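Local coordinates for protein glutathione S-transferase (Vibrio parahaemolyticus, PDB 7MIQ) that probably catalyses the conjugation of glutathione to electrophilic substrates, as a dimeric glutathione S-transferase of the Gtt2 class, at residues I17-K20 and E21-G24; V67-C70 and R71-E75; P143-D146 and T147-E151; D158-V162 and V163-G167. All coordinates share one frame; numbering follows the deposited sequence.

Contact 1: I17-K20 and E21-G24; sequences IFLK and EIGG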
ATOM      1  N   ILE A  17      -4.232 -18.075  -1.814  1.00 15.95           N
ATOM      2  CA  ILE A  17      -3.900 -18.244  -3.226  1.00 13.91           C
ATOM      3  C   ILE A  17      -2.393 -18.133  -3.436  1.00 15.42           C
ATOM      4  O   ILE A  17      -1.793 -18.919  -4.180  1.00 12.77           O
ATOM      5  CB  ILE A  17      -4.668 -17.213  -4.072  1.00 17.83           C
ATOM      6  CG1 ILE A  17      -6.176 -17.464  -3.979  1.00 17.92           C
ATOM      7  CG2 ILE A  17      -4.201 -17.244  -5.523  1.00 12.94           C
ATOM      8  CD1 ILE A  17      -7.006 -16.314  -4.540  1.00 16.15           C
ATOM      9  N   PHE A  18      -1.762 -17.153  -2.782  1.00 15.79           N
ATOM     10  CA  PHE A  18      -0.316 -16.982  -2.887  1.00 16.42           C
ATOM     11  C   PHE A  18       0.420 -18.228  -2.409  1.00 17.45           C
ATOM     12  O   PHE A  18       1.360 -18.698  -3.061  1.00 13.91           O
ATOM     13  CB  PHE A  18       0.106 -15.758  -2.073  1.00 15.43           C
ATOM     14  CG  PHE A  18       1.518 -15.305  -2.323  1.00 14.71           C
ATOM     15  CD1 PHE A  18       2.585 -15.928  -1.697  1.00 15.27           C
ATOM     16  CD2 PHE A  18       1.771 -14.232  -3.160  1.00 15.36           C
ATOM     17  CE1 PHE A  18       3.885 -15.498  -1.917  1.00 16.78           C
ATOM     18  CE2 PHE A  18       3.068 -13.795  -3.385  1.00 15.41           C
ATOM     19  CZ  PHE A  18       4.126 -14.431  -2.766  1.00 15.20           C
ATOM     20  N   LEU A  19      -0.002 -18.781  -1.273  1.00 15.49           N
ATOM     21  CA  LEU A  19       0.644 -19.976  -0.743  1.00 18.79           C
ATOM     22  C   LEU A  19       0.508 -21.147  -1.710  1.00 20.44           C
ATOM     23  O   LEU A  19       1.462 -21.908  -1.913  1.00 18.79           O
ATOM     24  CB  LEU A  19       0.047 -20.317   0.621  1.00 22.85           C
ATOM     25  CG  LEU A  19       0.863 -21.199   1.560  1.00 32.47           C
ATOM     26  CD1 LEU A  19       2.266 -20.642   1.734  1.00 20.15           C
ATOM     27  CD2 LEU A  19       0.158 -21.298   2.899  1.00 30.72           C
ATOM     28  N   LYS A  20      -0.665 -21.297  -2.333  1.00 15.46           N
ATOM     29  CA  LYS A  20      -0.835 -22.360  -3.319  1.00 21.03           C
ATOM     30  C   LYS A  20       0.053 -22.142  -4.538  1.00 18.58           C
ATOM     31  O   LYS A  20       0.625 -23.101  -5.070  1.00 21.40           O
ATOM     32  CB  LYS A  20      -2.301 -22.468  -3.741  1.00 22.67           C
ATOM     33  CG  LYS A  20      -3.170 -23.281  -2.801  1.00 34.85           C
ATOM     34  CD  LYS A  20      -4.608 -23.336  -3.301  1.00 39.26           C
ATOM     35  CE  LYS A  20      -5.484 -24.175  -2.385  1.00 53.58           C
ATOM     36  NZ  LYS A  20      -6.918 -24.126  -2.789  1.00 58.77           N
ATOM     37  N   GLU A  21       0.178 -20.892  -5.000  1.00 15.50           N
ATOM     38  CA  GLU A  21       1.006 -20.612  -6.171  1.00 16.49           C
ATOM     39  C   GLU A  21       2.449 -21.048  -5.942  1.00 21.49           C
ATOM     40  O   GLU A  21       3.063 -21.681  -6.807  1.00 18.69           O
ATOM     41  CB  GLU A  21       0.949 -19.122  -6.525  1.00 16.06           C
ATOM     42  CG  GLU A  21      -0.314 -18.673  -7.261  1.00 15.88           C
ATOM     43  CD  GLU A  21      -0.377 -19.177  -8.701  1.00 22.35           C
ATOM     44  OE1 GLU A  21       0.664 -19.616  -9.240  1.00 21.21           O
ATOM     45  OE2 GLU A  21      -1.472 -19.130  -9.295  1.00 17.27           O
ATOM     46  N   ILE A  22       3.012 -20.723  -4.773  1.00 18.62           N
ATOM     47  CA  ILE A  22       4.421 -21.013  -4.522  1.00 21.00           C
ATOM     48  C   ILE A  22       4.646 -22.419  -3.986  1.00 24.33           C
ATOM     49  O   ILE A  22       5.801 -22.811  -3.770  1.00 22.20           O
ATOM     50  CB  ILE A  22       5.037 -19.977  -3.560  1.00 15.69           C
ATOM     51  CG1 ILE A  22       4.399 -20.077  -2.170  1.00 18.11           C
ATOM     52  CG2 ILE A  22       4.883 -18.571  -4.131  1.00 14.10           C
ATOM     53  CD1 ILE A  22       4.982 -19.089  -1.171  1.00 13.99           C
ATOM     54  N   GLY A  23       3.586 -23.192  -3.770  1.00 23.58           N
ATOM     55  CA  GLY A  23       3.747 -24.564  -3.334  1.00 25.56           C
ATOM     56  C   GLY A  23       4.094 -24.727  -1.876  1.00 25.10           C
ATOM     57  O   GLY A  23       4.701 -25.736  -1.503  1.00 29.52           O
ATOM     58  N   GLY A  24       3.728 -23.762  -1.036  1.00 21.23           N
ATOM     59  CA  GLY A  24       3.999 -23.834   0.380  1.00 19.30           C
ATOM     60  C   GLY A  24       2.818 -24.387   1.154  1.00 27.11           C
ATOM     61  O   GLY A  24       1.682 -24.379   0.687  1.00 28.54           O
TER
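Phe18 and Ile22 lie one turn apart on helix 10-22, and their side chains cross at a slant: CD1 of Ile22 approaches the Phe18 ring obliquely, 3.8 Å from CE1, while the CG2 branch of Ile22 sits 3.9 Å from the same CE1. The ring reaches this position because CG of Phe18 stands anti to the backbone N (chi1 -168°), which swings it toward the following turn. Leu19, with CG likewise anti to N, turns toward the end of the helix, where its CG meets Gly24 O at 3.4 Å and its CD1 branch lies against the Gly24 backbone. Helical bonds from Glu21 N to Ile17 O and from Ile22 N to Phe18 O run up to the point where the helix stops. There the chain forms a Schellman motif: Gly23 takes a positive phi (77°), Gly24 N donates to Leu19 O at 3.1 Å, and Gly23 N reaches Lys20 O from above the carbonyl plane. This helix is the crossover of the beta-alpha-beta unit between strands 2-5 and 27-30 in the thioredoxin-like domain. On another side of the helix, Glu21 holds its CG beside the backbone N (chi1 -78°) and 3.4 Å from Ile17 O; a bend at chi2 then turns the carboxylate, which forms a salt bridge with Arg199.

Contact 2: V67-C70 and R71-E75; sequences VAIC and RYLDE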
ATOM      1  N   VAL A  67      -0.223  -8.664   2.329  1.00 14.25           N
ATOM      2  CA  VAL A  67       0.943  -8.561   1.452  1.00 11.61           C
ATOM      3  C   VAL A  67       2.235  -8.806   2.226  1.00 15.27           C
ATOM      4  O   VAL A  67       3.182  -9.407   1.702  1.00 13.92           O
ATOM      5  CB  VAL A  67       0.960  -7.198   0.736  1.00 13.26           C
ATOM      6  CG1 VAL A  67       2.192  -7.085  -0.162  1.00 15.45           C
ATOM      7  CG2 VAL A  67      -0.306  -7.023  -0.085  1.00 15.19           C
ATOM      8  N   ALA A  68       2.301  -8.351   3.480  1.00 12.83           N
ATOM      9  CA  ALA A  68       3.494  -8.596   4.287  1.00 12.92           C
ATOM     10  C   ALA A  68       3.653 -10.079   4.601  1.00 15.77           C
ATOM     11  O   ALA A  68       4.778 -10.602   4.624  1.00 13.29           O
ATOM     12  CB  ALA A  68       3.429  -7.775   5.576  1.00 14.59           C
ATOM     13  N   ILE A  69       2.540 -10.770   4.855  1.00 12.57           N
ATOM     14  CA  ILE A  69       2.584 -12.218   5.048  1.00 12.90           C
ATOM     15  C   ILE A  69       3.081 -12.906   3.783  1.00 13.49           C
ATOM     16  O   ILE A  69       3.927 -13.806   3.840  1.00 13.06           O
ATOM     17  CB  ILE A  69       1.199 -12.739   5.476  1.00 10.96           C
ATOM     18  CG1 ILE A  69       0.836 -12.209   6.868  1.00 14.60           C
ATOM     19  CG2 ILE A  69       1.160 -14.263   5.445  1.00 12.84           C
ATOM     20  CD1 ILE A  69      -0.620 -12.455   7.263  1.00 15.28           C
ATOM     21  N   CYS A  70       2.576 -12.480   2.621  1.00 11.74           N
ATOM     22  CA  CYS A  70       3.019 -13.073   1.360  1.00 11.70           C
ATOM     23  C   CYS A  70       4.503 -12.828   1.117  1.00 15.01           C
ATOM     24  O   CYS A  70       5.206 -13.708   0.603  1.00 13.48           O
ATOM     25  CB  CYS A  70       2.195 -12.523   0.196  1.00 14.45           C
ATOM     26  SG  CYS A  70       0.456 -13.037   0.192  1.00 15.03           S
ATOM     27  N   ARG A  71       4.999 -11.635   1.462  1.00 14.17           N
ATOM     28  CA  ARG A  71       6.417 -11.358   1.259  1.00 16.07           C
ATOM     29  C   ARG A  71       7.285 -12.294   2.093  1.00 13.90           C
ATOM     30  O   ARG A  71       8.307 -12.798   1.612  1.00 14.89           O
ATOM     31  CB  ARG A  71       6.733  -9.895   1.581  1.00 15.93           C
ATOM     32  CG  ARG A  71       8.183  -9.517   1.274  1.00 18.40           C
ATOM     33  CD  ARG A  71       8.485  -8.032   1.474  1.00 17.00           C
ATOM     34  NE  ARG A  71       7.654  -7.170   0.641  1.00 17.60           N
ATOM     35  CZ  ARG A  71       7.821  -6.990  -0.663  1.00 19.71           C
ATOM     36  NH1 ARG A  71       8.770  -7.624  -1.333  1.00 15.28           N
ATOM     37  NH2 ARG A  71       7.012  -6.158  -1.311  1.00 15.37           N
ATOM     38  N   TYR A  72       6.890 -12.550   3.343  1.00 13.13           N
ATOM     39  CA  TYR A  72       7.646 -13.490   4.167  1.00 14.23           C
ATOM     40  C   TYR A  72       7.565 -14.902   3.599  1.00 17.97           C
ATOM     41  O   TYR A  72       8.582 -15.602   3.493  1.00 17.41           O
ATOM     42  CB  TYR A  72       7.138 -13.467   5.612  1.00 13.35           C
ATOM     43  CG  TYR A  72       8.007 -14.283   6.546  1.00 19.57           C
ATOM     44  CD1 TYR A  72       7.800 -15.653   6.709  1.00 21.82           C
ATOM     45  CD2 TYR A  72       9.050 -13.691   7.246  1.00 13.27           C
ATOM     46  CE1 TYR A  72       8.606 -16.407   7.552  1.00 19.24           C
ATOM     47  CE2 TYR A  72       9.855 -14.434   8.093  1.00 16.46           C
ATOM     48  CZ  TYR A  72       9.630 -15.789   8.240  1.00 19.11           C
ATOM     49  OH  TYR A  72      10.435 -16.528   9.076  1.00 19.14           O
ATOM     50  N   LEU A  73       6.357 -15.342   3.233  1.00 13.40           N
ATOM     51  CA  LEU A  73       6.182 -16.693   2.705  1.00 12.87           C
ATOM     52  C   LEU A  73       6.933 -16.893   1.399  1.00 16.82           C
ATOM     53  O   LEU A  73       7.384 -18.007   1.113  1.00 13.05           O
ATOM     54  CB  LEU A  73       4.698 -16.989   2.500  1.00 15.15           C
ATOM     55  CG  LEU A  73       3.827 -17.029   3.756  1.00 18.26           C
ATOM     56  CD1 LEU A  73       2.347 -17.100   3.372  1.00 17.32           C
ATOM     57  CD2 LEU A  73       4.220 -18.194   4.644  1.00 18.89           C
ATOM     58  N   ASP A  74       7.059 -15.837   0.589  1.00 16.73           N
ATOM     59  CA  ASP A  74       7.813 -15.944  -0.657  1.00 14.81           C
ATOM     60  C   ASP A  74       9.257 -16.351  -0.387  1.00 18.38           C
ATOM     61  O   ASP A  74       9.834 -17.155  -1.128  1.00 17.03           O
ATOM     62  CB  ASP A  74       7.756 -14.615  -1.415  1.00 13.96           C
ATOM     63  CG  ASP A  74       8.306 -14.722  -2.833  1.00 18.57           C
ATOM     64  OD1 ASP A  74       8.012 -15.721  -3.517  1.00 20.46           O
ATOM     65  OD2 ASP A  74       9.013 -13.792  -3.272  1.00 18.63           O
ATOM     66  N   GLU A  75       9.854 -15.820   0.679  1.00 17.84           N
ATOM     67  CA  GLU A  75      11.210 -16.209   1.037  1.00 21.42           C
ATOM     68  C   GLU A  75      11.252 -17.498   1.842  1.00 20.52           C
ATOM     69  O   GLU A  75      12.280 -18.184   1.838  1.00 19.73           O
ATOM     70  CB  GLU A  75      11.891 -15.085   1.819  1.00 19.47           C
ATOM     71  CG  GLU A  75      12.029 -13.797   1.033  1.00 24.28           C
ATOM     72  CD  GLU A  75      12.839 -12.750   1.767  1.00 21.44           C
ATOM     73  OE1 GLU A  75      13.928 -13.087   2.276  1.00 22.81           O
ATOM     74  OE2 GLU A  75      12.383 -11.592   1.841  1.00 18.50           O
TER
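Val67 opens the run by accepting from Arg71 N through its carbonyl O, at 2.9 Å, and CB of Arg71 rests 3.6 Å from the same oxygen. The guanidinium of Arg71 leads off the turn to a salt bridge with Glu95 of the second subunit. Ala68 O takes the N-H of Tyr72 at 3.1 Å; the Tyr72 ring leaves the turn, since its CG is anti to the backbone N (chi1 -172°). Ile69 and Leu73 form the apolar side-chain pair of this turn, running alongside each other in one direction with Ile69 CG2 3.7 Å from Leu73 CD1. Leu73 also folds over the Ile69 carbonyl, with CG 3.2 Å from Ile69 O, while its N donates to that oxygen in a nearly straight bond (167°). Helix 66-76 belongs to the thioredoxin-like domain of the glutathione S-transferase fold, packed between helix 10-22, which Ile69, Cys70 and Leu73 touch, and the dimer partner, Ala68 and Tyr72 packing on Ala92 of the second subunit. Cys70 completes the sequence: its O accepts from Asp74 N at 2.8 Å, and CB of Asp74 sits 3.4 Å from that oxygen. The carboxylate of Asp74 turns off to Asn79, its OD1 accepting from the amide ND2.

Contact 3: P143-D146 and T147-E151; sequences PTLD and TRLSE. Unlike the reference sequence in segment 147-151: Thr147 (reference Gln).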
ATOM      1  N   PRO A 143     -11.772   1.353 -16.712  1.00 26.58           N
ATOM      2  CA  PRO A 143     -11.180   1.593 -18.040  1.00 22.99           C
ATOM      3  C   PRO A 143      -9.664   1.606 -18.022  1.00 20.58           C
ATOM      4  O   PRO A 143      -9.030   1.095 -18.955  1.00 23.18           O
ATOM      5  CB  PRO A 143     -11.752   2.963 -18.438  1.00 24.19           C
ATOM      6  CG  PRO A 143     -13.003   3.093 -17.662  1.00 25.37           C
ATOM      7  CD  PRO A 143     -12.757   2.394 -16.360  1.00 25.29           C
ATOM      8  N   THR A 144      -9.060   2.180 -16.976  1.00 23.15           N
ATOM      9  CA  THR A 144      -7.604   2.187 -16.869  1.00 24.47           C
ATOM     10  C   THR A 144      -7.052   0.769 -16.803  1.00 20.36           C
ATOM     11  O   THR A 144      -6.033   0.459 -17.432  1.00 23.61           O
ATOM     12  CB  THR A 144      -7.174   2.987 -15.638  1.00 25.58           C
ATOM     13  OG1 THR A 144      -7.691   4.318 -15.727  1.00 29.14           O
ATOM     14  CG2 THR A 144      -5.658   3.040 -15.536  1.00 25.86           C
ATOM     15  N   LEU A 145      -7.712  -0.107 -16.042  1.00 18.61           N
ATOM     16  CA  LEU A 145      -7.268  -1.494 -15.961  1.00 21.45           C
ATOM     17  C   LEU A 145      -7.473  -2.221 -17.285  1.00 17.80           C
ATOM     18  O   LEU A 145      -6.619  -3.007 -17.708  1.00 17.70           O
ATOM     19  CB  LEU A 145      -8.007  -2.215 -14.836  1.00 16.39           C
ATOM     20  CG  LEU A 145      -7.581  -3.658 -14.568  1.00 17.16           C
ATOM     21  CD1 LEU A 145      -6.092  -3.729 -14.264  1.00 20.82           C
ATOM     22  CD2 LEU A 145      -8.403  -4.243 -13.416  1.00 15.12           C
ATOM     23  N   ASP A 146      -8.607  -1.982 -17.946  1.00 18.55           N
ATOM     24  CA  ASP A 146      -8.861  -2.638 -19.225  1.00 20.25           C
ATOM     25  C   ASP A 146      -7.842  -2.214 -20.277  1.00 19.11           C
ATOM     26  O   ASP A 146      -7.361  -3.045 -21.057  1.00 20.73           O
ATOM     27  CB  ASP A 146     -10.279  -2.332 -19.699  1.00 21.34           C
ATOM     28  CG  ASP A 146     -10.652  -3.106 -20.945  1.00 28.45           C
ATOM     29  OD1 ASP A 146     -11.018  -4.296 -20.824  1.00 23.85           O
ATOM     30  OD2 ASP A 146     -10.563  -2.531 -22.048  1.00 28.65           O
ATOM     31  N   THR A 147      -7.500  -0.924 -20.318  1.00 23.13           N
ATOM     32  CA  THR A 147      -6.509  -0.465 -21.287  1.00 18.72           C
ATOM     33  C   THR A 147      -5.148  -1.086 -21.008  1.00 19.75           C
ATOM     34  O   THR A 147      -4.438  -1.490 -21.939  1.00 19.18           O
ATOM     35  CB  THR A 147      -6.426   1.062 -21.279  1.00 26.92           C
ATOM     36  OG1 THR A 147      -7.680   1.608 -21.710  1.00 29.54           O
ATOM     37  CG2 THR A 147      -5.328   1.546 -22.218  1.00 30.95           C
ATOM     38  N   ARG A 148      -4.777  -1.197 -19.730  1.00 20.29           N
ATOM     39  CA  ARG A 148      -3.537  -1.874 -19.370  1.00 23.20           C
ATOM     40  C   ARG A 148      -3.534  -3.313 -19.870  1.00 23.55           C
ATOM     41  O   ARG A 148      -2.552  -3.777 -20.461  1.00 21.88           O
ATOM     42  CB  ARG A 148      -3.335  -1.823 -17.853  1.00 21.44           C
ATOM     43  CG  ARG A 148      -2.151  -2.636 -17.355  1.00 21.52           C
ATOM     44  CD  ARG A 148      -0.850  -2.198 -18.013  1.00 17.66           C
ATOM     45  NE  ARG A 148       0.302  -2.867 -17.418  1.00 18.23           N
ATOM     46  CZ  ARG A 148       1.546  -2.756 -17.861  1.00 21.30           C
ATOM     47  NH1 ARG A 148       1.842  -2.019 -18.920  1.00 21.67           N
ATOM     48  NH2 ARG A 148       2.520  -3.404 -17.228  1.00 23.35           N
ATOM     49  N   LEU A 149      -4.632  -4.038 -19.660  1.00 17.17           N
ATOM     50  CA  LEU A 149      -4.676  -5.437 -20.065  1.00 19.02           C
ATOM     51  C   LEU A 149      -4.858  -5.621 -21.569  1.00 23.81           C
ATOM     52  O   LEU A 149      -4.806  -6.760 -22.048  1.00 22.35           O
ATOM     53  CB  LEU A 149      -5.776  -6.173 -19.295  1.00 17.79           C
ATOM     54  CG  LEU A 149      -5.440  -6.305 -17.802  1.00 16.38           C
ATOM     55  CD1 LEU A 149      -6.634  -6.794 -16.993  1.00 18.31           C
ATOM     56  CD2 LEU A 149      -4.241  -7.228 -17.609  1.00 15.50           C
ATOM     57  N   SER A 150      -5.056  -4.541 -22.327  1.00 22.30           N
ATOM     58  CA  SER A 150      -4.974  -4.644 -23.778  1.00 24.17           C
ATOM     59  C   SER A 150      -3.538  -4.571 -24.279  1.00 29.16           C
ATOM     60  O   SER A 150      -3.274  -4.942 -25.427  1.00 31.72           O
ATOM     61  CB  SER A 150      -5.807  -3.546 -24.446  1.00 25.20           C
ATOM     62  OG  SER A 150      -5.180  -2.282 -24.327  1.00 26.28           O
ATOM     63  N   GLU A 151      -2.606  -4.104 -23.445  1.00 28.24           N
ATOM     64  CA  GLU A 151      -1.207  -3.991 -23.827  1.00 32.53           C
ATOM     65  C   GLU A 151      -0.282  -4.919 -23.051  1.00 29.61           C
ATOM     66  O   GLU A 151       0.876  -5.082 -23.453  1.00 26.57           O
ATOM     67  CB  GLU A 151      -0.718  -2.543 -23.653  1.00 33.88           C
ATOM     68  CG  GLU A 151      -0.582  -2.110 -22.204  1.00 38.21           C
ATOM     69  CD  GLU A 151      -0.024  -0.709 -22.054  1.00 57.42           C
ATOM     70  OE1 GLU A 151       0.054   0.012 -23.071  1.00 81.93           O
ATOM     71  OE2 GLU A 151       0.340  -0.332 -20.917  1.00 32.29           O
TER
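Pro143 O is gripped twice by Thr147, through the backbone N at 2.9 Å and through the hydroxyl OG1 at 3.1 Å, the two donors reaching it from opposite faces of the carbonyl plane. OG1 comes within range because it lies beside the backbone N and anti to the carbonyl carbon (chi1 -64°), which folds it back over the preceding turn. Thr147 differs here from the reference sequence. Its own carbonyl O is held by two donors as well, Ser150 OG at 2.6 Å and Ser150 N. These bonds tie the last turns of helix 127-151, a helix of the all-helical C-terminal domain of the glutathione S-transferase fold. Leu145 and Leu149 project together from the inner flank, with Leu145 CG 4.1 Å from Leu149 CD1; Leu145 also packs on Phe170 and Ile171 of helix 162-177, and Leu149 on Trp192. On the outer side, Arg148 NH1 forms a salt bridge with Glu151 OE2 at 3.0 Å: OE2 sits at the guanidinium edge, in its plane, while NH1 meets OE2 on its anti side, 32° out of the carboxylate plane. The same guanidinium is anchored through NE to Ile155 O, and Asp146 OD1 accepts from Ile189 N at the start of helix 187-196.

Contact 4: D158-V162 and V163-G167; sequences DQFSV and VDITG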
ATOM      1  N   ASP A 158       4.560  -8.653 -17.999  1.00 21.82           N
ATOM      2  CA  ASP A 158       4.124  -9.727 -18.883  1.00 22.72           C
ATOM      3  C   ASP A 158       4.086 -11.085 -18.195  1.00 22.56           C
ATOM      4  O   ASP A 158       3.738 -12.079 -18.842  1.00 22.64           O
ATOM      5  CB  ASP A 158       5.018  -9.789 -20.122  1.00 25.79           C
ATOM      6  CG  ASP A 158       4.723  -8.673 -21.104  1.00 37.38           C
ATOM      7  OD1 ASP A 158       3.529  -8.457 -21.409  1.00 41.54           O
ATOM      8  OD2 ASP A 158       5.675  -8.003 -21.551  1.00 47.97           O
ATOM      9  N   GLN A 159       4.425 -11.157 -16.910  1.00 17.60           N
ATOM     10  CA  GLN A 159       4.370 -12.400 -16.160  1.00 18.13           C
ATOM     11  C   GLN A 159       3.355 -12.279 -15.032  1.00 16.57           C
ATOM     12  O   GLN A 159       3.141 -11.194 -14.481  1.00 15.46           O
ATOM     13  CB  GLN A 159       5.745 -12.775 -15.584  1.00 19.66           C
ATOM     14  CG  GLN A 159       6.724 -13.341 -16.605  1.00 26.43           C
ATOM     15  CD  GLN A 159       7.257 -12.291 -17.558  1.00 40.58           C
ATOM     16  OE1 GLN A 159       7.808 -11.274 -17.137  1.00 46.57           O
ATOM     17  NE2 GLN A 159       7.089 -12.531 -18.853  1.00 33.95           N
ATOM     18  N   PHE A 160       2.719 -13.405 -14.713  1.00 15.04           N
ATOM     19  CA  PHE A 160       1.833 -13.476 -13.557  1.00 15.95           C
ATOM     20  C   PHE A 160       2.594 -13.075 -12.300  1.00 17.51           C
ATOM     21  O   PHE A 160       3.722 -13.525 -12.076  1.00 15.50           O
ATOM     22  CB  PHE A 160       1.272 -14.894 -13.419  1.00 14.73           C
ATOM     23  CG  PHE A 160       0.398 -15.095 -12.210  1.00 17.85           C
ATOM     24  CD1 PHE A 160      -0.945 -14.752 -12.244  1.00 16.76           C
ATOM     25  CD2 PHE A 160       0.916 -15.648 -11.045  1.00 18.22           C
ATOM     26  CE1 PHE A 160      -1.755 -14.941 -11.137  1.00 15.02           C
ATOM     27  CE2 PHE A 160       0.113 -15.838  -9.931  1.00 16.24           C
ATOM     28  CZ  PHE A 160      -1.225 -15.485  -9.978  1.00 15.26           C
ATOM     29  N   SER A 161       1.979 -12.220 -11.483  1.00 15.34           N
ATOM     30  CA  SER A 161       2.609 -11.728 -10.266  1.00 11.94           C
ATOM     31  C   SER A 161       1.552 -11.583  -9.180  1.00 16.13           C
ATOM     32  O   SER A 161       0.361 -11.817  -9.403  1.00 14.29           O
ATOM     33  CB  SER A 161       3.316 -10.390 -10.506  1.00 14.58           C
ATOM     34  OG  SER A 161       2.372  -9.334 -10.586  1.00 14.71           O
ATOM     35  N   VAL A 162       2.002 -11.167  -7.992  1.00 13.83           N
ATOM     36  CA  VAL A 162       1.094 -10.964  -6.867  1.00 15.02           C
ATOM     37  C   VAL A 162       0.020  -9.931  -7.200  1.00 15.31           C
ATOM     38  O   VAL A 162      -1.083  -9.971  -6.642  1.00 12.53           O
ATOM     39  CB  VAL A 162       1.900 -10.562  -5.613  1.00 12.92           C
ATOM     40  CG1 VAL A 162       2.551  -9.200  -5.812  1.00 13.22           C
ATOM     41  CG2 VAL A 162       1.012 -10.573  -4.368  1.00 12.70           C
ATOM     42  N   VAL A 163       0.313  -8.998  -8.112  1.00 11.44           N
ATOM     43  CA  VAL A 163      -0.684  -7.994  -8.478  1.00 14.03           C
ATOM     44  C   VAL A 163      -1.897  -8.648  -9.122  1.00 12.93           C
ATOM     45  O   VAL A 163      -3.029  -8.169  -8.973  1.00 15.22           O
ATOM     46  CB  VAL A 163      -0.063  -6.927  -9.401  1.00 13.43           C
ATOM     47  CG1 VAL A 163      -1.081  -5.829  -9.707  1.00 14.32           C
ATOM     48  CG2 VAL A 163       1.186  -6.330  -8.762  1.00 14.22           C
ATOM     49  N   ASP A 164      -1.691  -9.753  -9.837  1.00 12.54           N
ATOM     50  CA  ASP A 164      -2.812 -10.433 -10.476  1.00 16.06           C
ATOM     51  C   ASP A 164      -3.680 -11.163  -9.460  1.00 14.85           C
ATOM     52  O   ASP A 164      -4.887 -11.321  -9.681  1.00 16.95           O
ATOM     53  CB  ASP A 164      -2.283 -11.388 -11.543  1.00 13.80           C
ATOM     54  CG  ASP A 164      -1.502 -10.661 -12.624  1.00 15.94           C
ATOM     55  OD1 ASP A 164      -2.135  -9.999 -13.472  1.00 15.17           O
ATOM     56  OD2 ASP A 164      -0.255 -10.723 -12.605  1.00 17.01           O
ATOM     57  N   ILE A 165      -3.098 -11.614  -8.346  1.00 12.66           N
ATOM     58  CA  ILE A 165      -3.917 -12.144  -7.258  1.00 13.47           C
ATOM     59  C   ILE A 165      -4.807 -11.044  -6.699  1.00 14.45           C
ATOM     60  O   ILE A 165      -6.019 -11.220  -6.521  1.00 13.36           O
ATOM     61  CB  ILE A 165      -3.028 -12.753  -6.158  1.00 14.70           C
ATOM     62  CG1 ILE A 165      -2.136 -13.856  -6.731  1.00 12.35           C
ATOM     63  CG2 ILE A 165      -3.885 -13.290  -5.014  1.00 14.32           C
ATOM     64  CD1 ILE A 165      -1.172 -14.439  -5.721  1.00 11.86           C
ATOM     65  N   THR A 166      -4.211  -9.881  -6.432  1.00 15.05           N
ATOM     66  CA  THR A 166      -4.959  -8.752  -5.890  1.00 15.07           C
ATOM     67  C   THR A 166      -5.995  -8.241  -6.885  1.00 13.07           C
ATOM     68  O   THR A 166      -7.116  -7.895  -6.498  1.00 11.91           O
ATOM     69  CB  THR A 166      -3.982  -7.645  -5.494  1.00 12.81           C
ATOM     70  OG1 THR A 166      -3.115  -8.138  -4.462  1.00 14.75           O
ATOM     71  CG2 THR A 166      -4.721  -6.413  -4.994  1.00 15.11           C
ATOM     72  N   GLY A 167      -5.644  -8.192  -8.172  1.00 12.71           N
ATOM     73  CA  GLY A 167      -6.617  -7.776  -9.170  1.00 12.90           C
ATOM     74  C   GLY A 167      -7.801  -8.721  -9.257  1.00 13.72           C
ATOM     75  O   GLY A 167      -8.947  -8.290  -9.417  1.00 14.31           O
TER
HETATM   76  O   HOH W   1       1.691  -9.090 -13.230  1.00 12.47           O
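Ser161 N donates to Asp164 OD2 at 2.9 Å, through the anti lone pair of that oxygen, and Ser161 OG accepts from Val163 N at 3.2 Å. The hydroxyl sits between the backbone N and the carbonyl carbon (chi1 76°), which turns it toward Val163 N. Packing is close on the apolar side. The Phe160 ring and the Asp164 carboxylate run in opposite directions with their planes 19° apart, CE1 of Phe160 lying 3.6 Å from Asp164 CB, and Ile165 stands nearly perpendicular to Phe160, its CG1 3.7 Å from Phe160 CZ. Helix 10-22 borders this face, Phe160 touching Glu21 and Ile165 touching Ile17 and Phe18. One water forms a well-bonded polar site, donating to Gln159 O and to Asp164 OD2, 2.6 Å from the latter, and accepting from Ser161 OG. The loose side is at Gln159, whose exposed side chain extends clear of the helix. The second carboxylate oxygen, OD1, takes bonds from Trp192 NE1 and Ile155 N, so the Asp164 carboxylate is held through both oxygens. Ser161 and Asp164 thus form a capping box at the start of helix 162-177, and Phe160 with Ile165 a hydrophobic staple, the pair known from the glutathione S-transferase fold.

Overall arrangement
Contacts 1 and 2 lie in the thioredoxin-like domain and touch, Phe18 packing on Cys70 and Leu19 on Leu73, so the two helices share one apolar layer. Contact 4, buried and with its centre about 10 Å from that of the chain, meets contact 1 across the domain boundary through Val162 and Ile165 on Phe18 and Phe160 on Glu21. Contact 3 is the most peripheral, its centre about 19 Å from that of the chain, and its polar bonds and salt bridge suit a partly exposed helix end. Contact 1 closes the C-terminal end of one helix and contact 4 opens the N-terminal end of another, whereas contact 2 runs along almost the whole of its helix and faces the second subunit.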